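Local atomic coordinates of calcium-regulated actin-bundling protein (Dictyostelium discoideum, PDB entry 4X3N), a protein that binds and bundles actin filaments in a calcium-regulated manner and may contribute to the structure and reorganization of filopodia and pseudopodia during cell movement. Residues Leu283-Lys286 against Lys287-Tyr290; Phe96-Ala99 against Leu100-Tyr103; Lys116-Ala119 against Thr120-Ile124. All blocks are in the same frame, centred on the assembly; numbering follows the deposited sequence.

Contact 1 of 3, residues Leu283-Lys286 against Lys287-Tyr290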
ATOM      1  N   LEU A 283      14.102 -30.476   0.878  1.00 25.48           N
ATOM      2  CA  LEU A 283      14.722 -31.371   1.861  1.00 25.66           C
ATOM      3  C   LEU A 283      16.185 -31.501   1.617  1.00 27.99           C
ATOM      4  O   LEU A 283      16.973 -31.371   2.529  1.00 28.70           O
ATOM      5  CB  LEU A 283      14.136 -32.751   1.782  1.00 26.20           C
ATOM      6  CG  LEU A 283      14.682 -33.795   2.748  1.00 26.51           C
ATOM      7  CD1 LEU A 283      14.271 -33.465   4.201  1.00 29.35           C
ATOM      8  CD2 LEU A 283      14.169 -35.181   2.303  1.00 30.14           C
ATOM      9  N   GLU A 284      16.549 -31.761   0.369  1.00 30.34           N
ATOM     10  CA  GLU A 284      17.969 -31.862   0.006  1.00 31.43           C
ATOM     11  C   GLU A 284      18.760 -30.611   0.443  1.00 26.60           C
ATOM     12  O   GLU A 284      19.789 -30.716   1.109  1.00 27.66           O
ATOM     13  CB  GLU A 284      18.025 -32.107  -1.518  1.00 38.15           C
ATOM     14  CG  GLU A 284      19.390 -32.070  -2.191  1.00 40.07           C
ATOM     15  CD  GLU A 284      19.293 -32.041  -3.751  1.00 43.01           C
ATOM     16  OE1 GLU A 284      20.212 -31.505  -4.392  1.00 45.37           O
ATOM     17  OE2 GLU A 284      18.310 -32.535  -4.359  1.00 43.17           O
ATOM     18  N   GLU A 285      18.266 -29.432   0.071  1.00 27.47           N
ATOM     19  CA  GLU A 285      18.868 -28.140   0.429  1.00 31.66           C
ATOM     20  C   GLU A 285      18.998 -28.010   1.945  1.00 29.77           C
ATOM     21  O   GLU A 285      20.067 -27.720   2.507  1.00 26.89           O
ATOM     22  CB  GLU A 285      17.983 -26.994  -0.115  1.00 35.74           C
ATOM     23  CG  GLU A 285      18.637 -25.614  -0.176  1.00 41.93           C
ATOM     24  CD  GLU A 285      19.824 -25.597  -1.095  1.00 46.55           C
ATOM     25  OE1 GLU A 285      19.860 -26.457  -1.993  1.00 51.58           O
ATOM     26  OE2 GLU A 285      20.727 -24.751  -0.907  1.00 47.58           O
ATOM     27  N   LYS A 286      17.913 -28.311   2.623  1.00 29.23           N
ATOM     28  CA  LYS A 286      17.936 -28.212   4.062  1.00 27.71           C
ATOM     29  C   LYS A 286      18.985 -29.101   4.661  1.00 28.77           C
ATOM     30  O   LYS A 286      19.689 -28.657   5.587  1.00 28.68           O
ATOM     31  CB  LYS A 286      16.537 -28.471   4.648  1.00 26.60           C
ATOM     32  CG  LYS A 286      15.604 -27.260   4.503  1.00 26.57           C
ATOM     33  CD  LYS A 286      14.161 -27.683   4.366  1.00 26.02           C
ATOM     34  CE  LYS A 286      13.197 -26.588   4.886  1.00 28.02           C
ATOM     35  NZ  LYS A 286      13.112 -25.346   4.063  1.00 27.62           N
ATOM     36  N   LYS A 287      19.083 -30.353   4.198  1.00 32.14           N
ATOM     37  CA  LYS A 287      19.999 -31.343   4.854  1.00 35.18           C
ATOM     38  C   LYS A 287      21.419 -30.930   4.650  1.00 35.71           C
ATOM     39  O   LYS A 287      22.255 -30.996   5.542  1.00 36.87           O
ATOM     40  CB  LYS A 287      19.803 -32.755   4.293  1.00 34.21           C
ATOM     41  CG  LYS A 287      18.589 -33.417   4.862  1.00 36.23           C
ATOM     42  CD  LYS A 287      18.223 -34.719   4.163  1.00 38.68           C
ATOM     43  CE  LYS A 287      19.156 -35.864   4.522  1.00 40.42           C
ATOM     44  NZ  LYS A 287      18.765 -37.069   3.712  1.00 42.50           N
ATOM     45  N   LYS A 288      21.677 -30.469   3.444  1.00 39.64           N
ATOM     46  CA  LYS A 288      23.000 -29.980   3.072  1.00 35.96           C
ATOM     47  C   LYS A 288      23.437 -28.900   4.065  1.00 38.12           C
ATOM     48  O   LYS A 288      24.549 -28.958   4.585  1.00 37.69           O
ATOM     49  CB  LYS A 288      22.916 -29.549   1.616  1.00 37.71           C
ATOM     50  CG  LYS A 288      23.776 -28.451   1.028  1.00 43.34           C
ATOM     51  CD  LYS A 288      23.825 -28.743  -0.482  1.00 49.04           C
ATOM     52  CE  LYS A 288      23.635 -27.520  -1.355  1.00 52.05           C
ATOM     53  NZ  LYS A 288      24.966 -26.898  -1.591  1.00 52.22           N
ATOM     54  N   ARG A 289      22.532 -27.989   4.404  1.00 38.05           N
ATOM     55  CA  ARG A 289      22.875 -26.778   5.158  1.00 36.92           C
ATOM     56  C   ARG A 289      22.820 -27.001   6.678  1.00 34.06           C
ATOM     57  O   ARG A 289      23.611 -26.464   7.395  1.00 29.02           O
ATOM     58  CB  ARG A 289      21.981 -25.634   4.635  1.00 44.21           C
ATOM     59  CG  ARG A 289      21.942 -24.340   5.435  1.00 53.69           C
ATOM     60  CD  ARG A 289      22.847 -23.259   4.867  1.00 63.53           C
ATOM     61  NE  ARG A 289      22.781 -22.004   5.649  1.00 73.64           N
ATOM     62  CZ  ARG A 289      23.367 -21.775   6.838  1.00 79.86           C
ATOM     63  NH1 ARG A 289      24.101 -22.715   7.443  1.00 80.58           N
ATOM     64  NH2 ARG A 289      23.227 -20.576   7.432  1.00 76.39           N
ATOM     65  N   TYR A 290      21.894 -27.806   7.161  1.00 31.44           N
ATOM     66  CA  TYR A 290      21.679 -27.955   8.601  1.00 33.71           C
ATOM     67  C   TYR A 290      21.776 -29.376   9.139  1.00 34.08           C
ATOM     68  O   TYR A 290      21.667 -29.566  10.360  1.00 36.78           O
ATOM     69  CB  TYR A 290      20.310 -27.363   8.945  1.00 28.03           C
ATOM     70  CG  TYR A 290      20.287 -25.863   8.838  1.00 25.38           C
ATOM     71  CD1 TYR A 290      20.953 -25.077   9.759  1.00 27.59           C
ATOM     72  CD2 TYR A 290      19.603 -25.223   7.841  1.00 24.56           C
ATOM     73  CE1 TYR A 290      20.943 -23.720   9.679  1.00 27.16           C
ATOM     74  CE2 TYR A 290      19.599 -23.852   7.736  1.00 25.37           C
ATOM     75  CZ  TYR A 290      20.247 -23.095   8.672  1.00 28.67           C
ATOM     76  OH  TYR A 290      20.250 -21.716   8.632  1.00 30.48           O
TER
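Lys-287 lays its aliphatic chain across the side chain of Leu-283 one helical turn earlier, its CD 3.9 Å from Leu-283 CG. Its CG is anti to its own carbonyl carbon (chi1 -78°), which folds the chain back toward the preceding turn and sets CG 3.5 Å from Leu-283 O. That carbonyl oxygen is already engaged by the Lys-287 amide N at 2.9 Å. The bend at chi3 then carries NZ off the helix to a salt bridge with Glu-245 of helix 232-255, while Leu-283 rests on the neighbouring Ala-244. Here is the amphipathic alpha helix at work: the last two turns of helix 273-290 lie against helices 181-211 and 232-255 in a helical bundle, and lysines can join the packing with their methylenes. Lys-286 does so against Leu-190, Val-193 and Leu-241, with NZ hydrogen-bonded to Asn-194. Its carbonyl oxygen receives the Tyr-290 amide, N to O 2.8 Å, and a weak second bond from Arg-289 N. Tyr-290, whose OH bonds to Glu-201, carries Arg-289 CG over one face of its ring, 3.3 Å above the plane and toward the rim. On the solvent-facing flank Glu-285 and Lys-288 run alongside each other in the same direction. Lys-288 CE lies 4.0 Å from Glu-285 OE1, yet Lys-288 NZ stays 4.8 Å from Glu-285 OE2, and the carboxylate makes its salt bridge with Arg-281 instead.

Contact 2 of 3, residues Phe96-Ala99 against Leu100-Tyr103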
ATOM      1  N   PHE A  96       4.337  -3.039  -8.763  1.00 20.13           N
ATOM      2  CA  PHE A  96       5.081  -2.921 -10.011  1.00 22.33           C
ATOM      3  C   PHE A  96       6.531  -2.364  -9.848  1.00 23.62           C
ATOM      4  O   PHE A  96       7.472  -2.726 -10.626  1.00 22.67           O
ATOM      5  CB  PHE A  96       4.294  -2.066 -11.026  1.00 22.78           C
ATOM      6  CG  PHE A  96       3.120  -2.748 -11.683  1.00 24.13           C
ATOM      7  CD1 PHE A  96       2.720  -4.018 -11.372  1.00 24.96           C
ATOM      8  CD2 PHE A  96       2.373  -2.027 -12.597  1.00 22.70           C
ATOM      9  CE1 PHE A  96       1.618  -4.569 -11.972  1.00 25.48           C
ATOM     10  CE2 PHE A  96       1.276  -2.581 -13.212  1.00 25.25           C
ATOM     11  CZ  PHE A  96       0.897  -3.863 -12.910  1.00 24.65           C
ATOM     12  N   ASP A  97       6.763  -1.531  -8.843  1.00 20.92           N
ATOM     13  CA  ASP A  97       8.110  -1.040  -8.665  1.00 23.35           C
ATOM     14  C   ASP A  97       8.998  -2.173  -8.136  1.00 26.08           C
ATOM     15  O   ASP A  97      10.132  -2.350  -8.612  1.00 20.64           O
ATOM     16  CB  ASP A  97       8.160   0.178  -7.752  1.00 23.60           C
ATOM     17  CG  ASP A  97       7.635   1.429  -8.426  1.00 23.09           C
ATOM     18  OD1 ASP A  97       7.837   1.625  -9.638  1.00 20.46           O
ATOM     19  OD2 ASP A  97       7.013   2.207  -7.730  1.00 26.55           O
ATOM     20  N   ILE A  98       8.500  -2.914  -7.140  1.00 22.29           N
ATOM     21  CA  ILE A  98       9.251  -4.021  -6.641  1.00 22.29           C
ATOM     22  C   ILE A  98       9.434  -5.159  -7.711  1.00 25.26           C
ATOM     23  O   ILE A  98      10.505  -5.750  -7.796  1.00 26.47           O
ATOM     24  CB  ILE A  98       8.633  -4.573  -5.360  1.00 22.43           C
ATOM     25  CG1 ILE A  98       8.490  -3.495  -4.285  1.00 23.43           C
ATOM     26  CG2 ILE A  98       9.495  -5.682  -4.833  1.00 22.54           C
ATOM     27  CD1 ILE A  98       9.778  -2.750  -3.912  1.00 24.74           C
ATOM     28  N   ALA A  99       8.397  -5.452  -8.506  1.00 24.30           N
ATOM     29  CA  ALA A  99       8.496  -6.360  -9.643  1.00 22.65           C
ATOM     30  C   ALA A  99       9.587  -5.989 -10.592  1.00 24.01           C
ATOM     31  O   ALA A  99      10.368  -6.847 -11.075  1.00 23.50           O
ATOM     32  CB  ALA A  99       7.173  -6.463 -10.400  1.00 24.49           C
ATOM     33  N   LEU A 100       9.658  -4.715 -10.899  1.00 24.23           N
ATOM     34  CA  LEU A 100      10.749  -4.199 -11.680  1.00 25.01           C
ATOM     35  C   LEU A 100      12.131  -4.558 -11.127  1.00 24.80           C
ATOM     36  O   LEU A 100      13.010  -4.987 -11.853  1.00 23.51           O
ATOM     37  CB  LEU A 100      10.562  -2.694 -11.799  1.00 28.71           C
ATOM     38  CG  LEU A 100      11.293  -2.040 -12.925  1.00 28.68           C
ATOM     39  CD1 LEU A 100      10.649  -0.722 -13.321  1.00 30.89           C
ATOM     40  CD2 LEU A 100      12.732  -1.831 -12.492  1.00 32.20           C
ATOM     41  N   TYR A 101      12.347  -4.401  -9.841  1.00 22.89           N
ATOM     42  CA  TYR A 101      13.615  -4.787  -9.250  1.00 23.66           C
ATOM     43  C   TYR A 101      13.797  -6.320  -9.372  1.00 23.05           C
ATOM     44  O   TYR A 101      14.917  -6.813  -9.556  1.00 24.62           O
ATOM     45  CB  TYR A 101      13.701  -4.411  -7.735  1.00 22.65           C
ATOM     46  CG  TYR A 101      13.777  -2.935  -7.314  1.00 23.36           C
ATOM     47  CD1 TYR A 101      14.581  -2.022  -7.985  1.00 30.29           C
ATOM     48  CD2 TYR A 101      13.169  -2.497  -6.144  1.00 26.52           C
ATOM     49  CE1 TYR A 101      14.697  -0.674  -7.560  1.00 29.24           C
ATOM     50  CE2 TYR A 101      13.301  -1.180  -5.678  1.00 28.26           C
ATOM     51  CZ  TYR A 101      14.071  -0.251  -6.389  1.00 28.92           C
ATOM     52  OH  TYR A 101      14.185   1.080  -5.939  1.00 25.51           O
ATOM     53  N   PHE A 102      12.726  -7.082  -9.217  1.00 22.93           N
ATOM     54  CA  PHE A 102      12.755  -8.531  -9.419  1.00 21.52           C
ATOM     55  C   PHE A 102      13.253  -8.886 -10.799  1.00 22.69           C
ATOM     56  O   PHE A 102      14.244  -9.601 -10.946  1.00 25.33           O
ATOM     57  CB  PHE A 102      11.380  -9.150  -9.103  1.00 22.13           C
ATOM     58  CG  PHE A 102      11.157 -10.520  -9.652  1.00 20.00           C
ATOM     59  CD1 PHE A 102      11.845 -11.574  -9.179  1.00 19.37           C
ATOM     60  CD2 PHE A 102      10.179 -10.737 -10.612  1.00 19.22           C
ATOM     61  CE1 PHE A 102      11.624 -12.837  -9.674  1.00 19.78           C
ATOM     62  CE2 PHE A 102       9.955 -11.998 -11.143  1.00 18.95           C
ATOM     63  CZ  PHE A 102      10.672 -13.062 -10.662  1.00 20.66           C
ATOM     64  N   TYR A 103      12.644  -8.352 -11.820  1.00 22.69           N
ATOM     65  CA  TYR A 103      13.015  -8.755 -13.152  1.00 23.14           C
ATOM     66  C   TYR A 103      14.427  -8.279 -13.495  1.00 25.61           C
ATOM     67  O   TYR A 103      15.160  -8.953 -14.208  1.00 27.45           O
ATOM     68  CB  TYR A 103      12.047  -8.166 -14.157  1.00 25.36           C
ATOM     69  CG  TYR A 103      10.834  -8.982 -14.396  1.00 24.01           C
ATOM     70  CD1 TYR A 103      10.854 -10.041 -15.298  1.00 23.02           C
ATOM     71  CD2 TYR A 103       9.661  -8.688 -13.710  1.00 22.20           C
ATOM     72  CE1 TYR A 103       9.717 -10.815 -15.506  1.00 23.57           C
ATOM     73  CE2 TYR A 103       8.539  -9.423 -13.899  1.00 22.59           C
ATOM     74  CZ  TYR A 103       8.557 -10.493 -14.790  1.00 20.88           C
ATOM     75  OH  TYR A 103       7.404 -11.182 -14.958  1.00 19.17           O
TER
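Four successive i to i+4 bonds carry the backbone of Phe-96 to Ala-99 into that of Leu-100 to Tyr-103, and their geometry changes along the first turns of the helix. Leu-100 N reaches Phe-96 O at 3.0 Å from well above the carbonyl plane, 38° out of it, whereas Phe-102 N meets Ile-98 O in that oxygen's own carbonyl plane. Between them the Tyr-101 N to Asp-97 O bond is stretched to 3.3 Å; the last, from Tyr-103 N to Ala-99 O, closes at 2.8 Å. Ahead of them Asp-95 acts as N-cap, its OD1 accepting a hydrogen bond from Ile-98 N. Among the side chains, Ile-98 and Tyr-101 slant across one another, CD1 of Ile-98 standing 4.1 Å from CD2 of the Tyr-101 ring. Tyr-101 CG is anti to its carbonyl carbon (chi1 -69°), which tips the ring back so that one face lies over Asp-97 O. This is the start of helix 96-111, directly after strand 93-95, which pairs antiparallel with strand 150-152 at the EF-hand calcium loop. Further along the helix Tyr-103 presents the edge of its ring to Ala-99 O, CD2 3.3 Å from that oxygen, and Phe-102 CE2 sits 4.0 Å above the Tyr-103 plane, toward the rim. Phe-102 also meets Tyr-156 edge to face, and Tyr-103 packs on Leu-139. Across a subunit boundary in the crystal assembly, Tyr-101 OH bonds to the calcium ligand Asp-144 of the second subunit, and Asp-97, salt-bridged to Lys-136, also pairs with Arg-140 of that subunit.

Contact 3 of 3, residues Lys116-Ala119 against Thr120-Ile124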
ATOM      1  N   LYS A 116      26.783 -18.696 -16.359  1.00 43.10           N
ATOM      2  CA  LYS A 116      26.508 -19.078 -17.724  1.00 49.72           C
ATOM      3  C   LYS A 116      25.935 -20.498 -17.854  1.00 49.30           C
ATOM      4  O   LYS A 116      25.327 -20.831 -18.869  1.00 49.48           O
ATOM      5  CB  LYS A 116      27.749 -18.898 -18.597  1.00 56.28           C
ATOM      6  CG  LYS A 116      28.908 -19.871 -18.351  1.00 62.84           C
ATOM      7  CD  LYS A 116      30.207 -19.369 -18.991  1.00 67.64           C
ATOM      8  CE  LYS A 116      30.089 -19.125 -20.502  1.00 75.55           C
ATOM      9  NZ  LYS A 116      30.528 -20.278 -21.343  1.00 83.01           N
ATOM     10  N   ASN A 117      26.146 -21.320 -16.830  1.00 48.12           N
ATOM     11  CA  ASN A 117      25.564 -22.659 -16.771  1.00 52.08           C
ATOM     12  C   ASN A 117      24.035 -22.585 -16.797  1.00 49.02           C
ATOM     13  O   ASN A 117      23.368 -23.184 -17.648  1.00 45.23           O
ATOM     14  CB  ASN A 117      26.044 -23.393 -15.497  1.00 51.31           C
ATOM     15  CG  ASN A 117      25.126 -24.538 -15.087  1.00 54.46           C
ATOM     16  OD1 ASN A 117      24.945 -25.519 -15.820  1.00 48.70           O
ATOM     17  ND2 ASN A 117      24.542 -24.414 -13.907  1.00 59.21           N
ATOM     18  N   TYR A 118      23.491 -21.844 -15.848  1.00 45.90           N
ATOM     19  CA  TYR A 118      22.069 -21.560 -15.858  1.00 44.77           C
ATOM     20  C   TYR A 118      21.573 -21.039 -17.206  1.00 48.34           C
ATOM     21  O   TYR A 118      20.518 -21.450 -17.699  1.00 55.28           O
ATOM     22  CB  TYR A 118      21.763 -20.592 -14.767  1.00 38.97           C
ATOM     23  CG  TYR A 118      21.774 -21.212 -13.366  1.00 38.65           C
ATOM     24  CD1 TYR A 118      20.774 -22.091 -12.972  1.00 39.39           C
ATOM     25  CD2 TYR A 118      22.747 -20.873 -12.421  1.00 38.79           C
ATOM     26  CE1 TYR A 118      20.764 -22.637 -11.689  1.00 39.79           C
ATOM     27  CE2 TYR A 118      22.719 -21.400 -11.142  1.00 36.07           C
ATOM     28  CZ  TYR A 118      21.722 -22.276 -10.793  1.00 35.97           C
ATOM     29  OH  TYR A 118      21.671 -22.838  -9.557  1.00 36.10           O
ATOM     30  N   ALA A 119      22.343 -20.184 -17.865  1.00 48.68           N
ATOM     31  CA  ALA A 119      21.857 -19.571 -19.110  1.00 41.22           C
ATOM     32  C   ALA A 119      21.856 -20.494 -20.324  1.00 42.82           C
ATOM     33  O   ALA A 119      20.942 -20.474 -21.166  1.00 40.28           O
ATOM     34  CB  ALA A 119      22.634 -18.298 -19.374  1.00 43.02           C
ATOM     35  N   THR A 120      22.881 -21.325 -20.427  1.00 38.53           N
ATOM     36  CA  THR A 120      22.961 -22.320 -21.498  1.00 36.48           C
ATOM     37  C   THR A 120      22.070 -23.538 -21.180  1.00 36.63           C
ATOM     38  O   THR A 120      21.499 -24.147 -22.069  1.00 36.49           O
ATOM     39  CB  THR A 120      24.459 -22.798 -21.692  1.00 36.74           C
ATOM     40  OG1 THR A 120      25.110 -22.897 -20.418  1.00 40.70           O
ATOM     41  CG2 THR A 120      25.259 -21.770 -22.448  1.00 40.21           C
ATOM     42  N   THR A 121      21.965 -23.915 -19.922  1.00 33.25           N
ATOM     43  CA  THR A 121      21.158 -25.090 -19.598  1.00 34.46           C
ATOM     44  C   THR A 121      19.641 -24.837 -19.609  1.00 33.38           C
ATOM     45  O   THR A 121      18.889 -25.764 -19.810  1.00 33.09           O
ATOM     46  CB  THR A 121      21.526 -25.683 -18.237  1.00 35.64           C
ATOM     47  OG1 THR A 121      22.940 -25.788 -18.133  1.00 35.10           O
ATOM     48  CG2 THR A 121      20.885 -27.114 -18.047  1.00 36.58           C
ATOM     49  N   TYR A 122      19.179 -23.599 -19.435  1.00 32.88           N
ATOM     50  CA  TYR A 122      17.733 -23.328 -19.314  1.00 28.95           C
ATOM     51  C   TYR A 122      17.292 -22.208 -20.238  1.00 31.95           C
ATOM     52  O   TYR A 122      16.794 -21.184 -19.755  1.00 30.93           O
ATOM     53  CB  TYR A 122      17.433 -22.937 -17.872  1.00 29.01           C
ATOM     54  CG  TYR A 122      17.907 -23.963 -16.864  1.00 26.06           C
ATOM     55  CD1 TYR A 122      17.200 -25.142 -16.684  1.00 27.64           C
ATOM     56  CD2 TYR A 122      19.067 -23.791 -16.168  1.00 26.30           C
ATOM     57  CE1 TYR A 122      17.602 -26.071 -15.778  1.00 27.49           C
ATOM     58  CE2 TYR A 122      19.500 -24.734 -15.255  1.00 25.21           C
ATOM     59  CZ  TYR A 122      18.744 -25.870 -15.089  1.00 26.55           C
ATOM     60  OH  TYR A 122      19.067 -26.831 -14.220  1.00 28.87           O
ATOM     61  N   PRO A 123      17.468 -22.382 -21.581  1.00 32.49           N
ATOM     62  CA  PRO A 123      17.201 -21.250 -22.456  1.00 31.85           C
ATOM     63  C   PRO A 123      15.765 -20.742 -22.294  1.00 29.65           C
ATOM     64  O   PRO A 123      15.537 -19.558 -22.238  1.00 30.28           O
ATOM     65  CB  PRO A 123      17.425 -21.835 -23.879  1.00 32.18           C
ATOM     66  CG  PRO A 123      17.402 -23.331 -23.705  1.00 32.96           C
ATOM     67  CD  PRO A 123      18.001 -23.530 -22.339  1.00 34.24           C
ATOM     68  N   ILE A 124      14.799 -21.639 -22.183  1.00 30.57           N
ATOM     69  CA  ILE A 124      13.398 -21.205 -22.203  1.00 30.15           C
ATOM     70  C   ILE A 124      13.036 -20.447 -20.904  1.00 28.70           C
ATOM     71  O   ILE A 124      12.041 -19.750 -20.854  1.00 27.78           O
ATOM     72  CB  ILE A 124      12.453 -22.386 -22.482  1.00 33.27           C
ATOM     73  CG1 ILE A 124      11.089 -21.867 -22.865  1.00 36.80           C
ATOM     74  CG2 ILE A 124      12.333 -23.284 -21.276  1.00 34.47           C
ATOM     75  CD1 ILE A 124      10.036 -22.939 -23.038  1.00 41.67           C
TER
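Lys-116 O is gripped twice by one residue: the hydroxyl OG1 of Thr-120 donates to it at 2.6 Å and the Thr-120 amide N at 2.9 Å, the two arriving from opposite faces of the carbonyl plane. The hydroxyl can do this because OG1 stands between its own backbone N and carbonyl carbon (chi1 38°), turned back toward the preceding turn. One step on, the amide N of Thr-121 bonds to Asn-117 O at 2.8 Å, and its OG1 lies 2.7 Å from that same Asn-117 O and 3.1 Å from Asn-117 OD1. The asparagine chain swings CG away from its backbone N (chi1 159°), bringing OD1 forward to Thr-121, while ND2 sits above the centre of the Tyr-118 ring. The Thr-120 hydroxyl, folded onto the carbonyl four residues back, belongs to the surface side of helix 116-121, a short helix that breaks off at Tyr-122, the first residue to leave helical geometry. The final backbone bond, Tyr-122 N to Tyr-118 O, is correspondingly weak. Pro-123 follows and opens a 3-10 segment. The Tyr-122 ring nevertheless turns back along the last turn, beside Tyr-118, both side chains pointing the same way, with Tyr-122 CE2 3.7 Å from Tyr-118 CD1. Its edge faces Tyr-118 O, with CD2 3.2 Å from that oxygen, while Thr-121 CG2 leans over one face. A serine in place of Tyr-122 would probably open a gap beside Tyr-118 and leave Tyr-118 CD1 without its neighbour CE2, so that this ring could turn more freely. Both tyrosines look onto helix 61-79, Tyr-118 against Ser-66 and Val-67, Tyr-122 against Glu-62.

In the fold
From the N terminus, contact 2 comes first, opening helix 96-111 right after strand 93-95; contact 3 follows on the next helix, 116-121, and contact 1 lies far later, at the end of helix 273-290. Each is local and closes no long loop: contacts 1 and 2 lie within a helix, and contact 3 runs off the end of one. The three run in series without nesting or crossing. Contacts 2 and 3 both pack on helix 61-79, although their nearest atoms are about 11 Å apart. Contact 2 also meets the calcium-binding loop of a second subunit in the crystal assembly, whereas contact 1 binds the final helix to helices 181-211 and 232-255. Contacts 1 and 2 lie on opposite sides of the chain's centre.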